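Neisseria adhesin A (Neisseria meningitidis, PDB 4CJD) probably adheres to human epithelial cells and induces bacterial uptake, as a trimeric autotransporter adhesin on the meningococcal surface. Local coordinates at residues A93-V96 with N97-A101. Sequence-based numbering, arbitrary orientation.
Sequences AEVV and NDISA
Val-95 holds CG1 anti to its backbone N (chi1 166°), while Ile-99, one turn later, has CG1 anti to its carbonyl carbon and extends to CD1; the two aliphatic side chains thus run alongside each other in the same direction, with Val-95 CG1 4.0 Å from Ile-99 CD1. This i to i+4 contact lies on helix 64-113, part of the trimeric coiled coil of the head domain. Val-96 and Ile-99 are buried, and the pattern fits the apolar seam of such a bundle: Val-96 packs on Val-95 of the second subunit and on Val-96 of the third, and Ile-99 meets Ile-99 of both. Beta-branched residues suit these places because the helix backbone leaves such a side chain few rotamers, so its branches at CB present a compact, well-ordered apolar surface. The outer face is polar, with Glu-94, Asn-97 and Asp-98 exposed. Glu-94 and Asp-98 sit one turn apart, and both side chains lean the same way along the helix, which leaves Glu-94 OE1 6.9 Å from Asp-98 OD2, a spacing that should ease repulsion between like charges. The amide of Asn-97 and the carboxylate of Asp-98 lie back over the preceding turn; Asn-97 CG comes within 3.2 Å of Ala-93 O. Ser-100 bridges the two characters: it packs on Ile-99 of the second subunit, while its OG is hydrogen-bonded to Lys-104 NZ. Regular main-chain bonds hold the turn together: Asp-98 N reaches Glu-94 O at 3.0 Å, almost straight at 171°, and Ser-100 N donates to Val-96 O over 2.8 Å, more bent at 144°.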
loop_
_atom_site.group_PDB
_atom_site.type_symbol
_atom_site.label_atom_id
_atom_site.label_comp_id
_atom_site.label_asym_id
_atom_site.label_seq_id
_atom_site.Cartn_x
_atom_site.Cartn_y
_atom_site.Cartn_z
ATOM N N ALA A 93 -4.260 -10.953 -9.160
ATOM C CA ALA A 93 -5.054 -12.096 -8.704
ATOM C C ALA A 93 -5.886 -12.708 -9.832
ATOM O O ALA A 93 -6.017 -13.933 -9.915
ATOM C CB ALA A 93 -5.950 -11.704 -7.567
ATOM N N GLU A 94 -6.460 -11.867 -10.690
ATOM C CA GLU A 94 -7.265 -12.370 -11.800
ATOM C C GLU A 94 -6.401 -13.214 -12.720
ATOM O O GLU A 94 -6.775 -14.325 -13.087
ATOM C CB GLU A 94 -7.906 -11.223 -12.581
ATOM C CG GLU A 94 -8.992 -10.494 -11.807
ATOM C CD GLU A 94 -9.438 -9.190 -12.462
ATOM O OE1 GLU A 94 -8.709 -8.667 -13.338
ATOM O OE2 GLU A 94 -10.519 -8.686 -12.084
ATOM N N VAL A 95 -5.238 -12.686 -13.082
ATOM C CA VAL A 95 -4.319 -13.413 -13.941
ATOM C C VAL A 95 -3.916 -14.735 -13.284
ATOM O O VAL A 95 -3.904 -15.785 -13.938
ATOM C CB VAL A 95 -3.060 -12.591 -14.260
ATOM C CG1 VAL A 95 -1.986 -13.475 -14.855
ATOM C CG2 VAL A 95 -3.395 -11.455 -15.204
ATOM N N VAL A 96 -3.627 -14.690 -11.987
ATOM C CA VAL A 96 -3.157 -15.885 -11.289
ATOM C C VAL A 96 -4.231 -16.973 -11.267
ATOM O O VAL A 96 -3.933 -18.146 -11.466
ATOM C CB VAL A 96 -2.709 -15.559 -9.847
ATOM C CG1 VAL A 96 -2.507 -16.849 -9.052
ATOM C CG2 VAL A 96 -1.430 -14.720 -9.868
ATOM N N ASN A 97 -5.480 -16.580 -11.041
ATOM C CA ASN A 97 -6.576 -17.535 -11.052
ATOM C C ASN A 97 -6.704 -18.180 -12.434
ATOM O O ASN A 97 -6.847 -19.406 -12.553
ATOM C CB ASN A 97 -7.883 -16.857 -10.640
ATOM C CG ASN A 97 -7.870 -16.390 -9.182
ATOM O OD1 ASN A 97 -7.199 -16.979 -8.335
ATOM N ND2 ASN A 97 -8.611 -15.325 -8.891
ATOM N N ASP A 98 -6.623 -17.347 -13.470
ATOM C CA ASP A 98 -6.599 -17.818 -14.851
ATOM C C ASP A 98 -5.504 -18.851 -15.066
ATOM O O ASP A 98 -5.735 -19.911 -15.660
ATOM C CB ASP A 98 -6.386 -16.651 -15.814
ATOM C CG ASP A 98 -7.613 -15.795 -15.960
ATOM O OD1 ASP A 98 -8.691 -16.235 -15.511
ATOM O OD2 ASP A 98 -7.498 -14.688 -16.536
ATOM N N ILE A 99 -4.303 -18.536 -14.593
ATOM C CA ILE A 99 -3.187 -19.453 -14.744
ATOM C C ILE A 99 -3.453 -20.720 -13.937
ATOM O O ILE A 99 -3.094 -21.813 -14.358
ATOM C CB ILE A 99 -1.861 -18.803 -14.316
ATOM C CG1 ILE A 99 -1.481 -17.702 -15.301
ATOM C CG2 ILE A 99 -0.736 -19.838 -14.260
ATOM C CD1 ILE A 99 -0.168 -17.020 -14.972
ATOM N N SER A 100 -4.111 -20.571 -12.792
ATOM C CA SER A 100 -4.405 -21.715 -11.942
ATOM C C SER A 100 -5.379 -22.684 -12.628
ATOM O O SER A 100 -5.343 -23.891 -12.392
ATOM C CB SER A 100 -4.968 -21.254 -10.598
ATOM O OG SER A 100 -4.847 -22.278 -9.623
ATOM N N ALA A 101 -6.243 -22.154 -13.485
ATOM C CA ALA A 101 -7.174 -22.993 -14.228
ATOM C C ALA A 101 -6.456 -23.722 -15.360
ATOM O O ALA A 101 -6.748 -24.901 -15.665
ATOM C CB ALA A 101 -8.321 -22.155 -14.773
#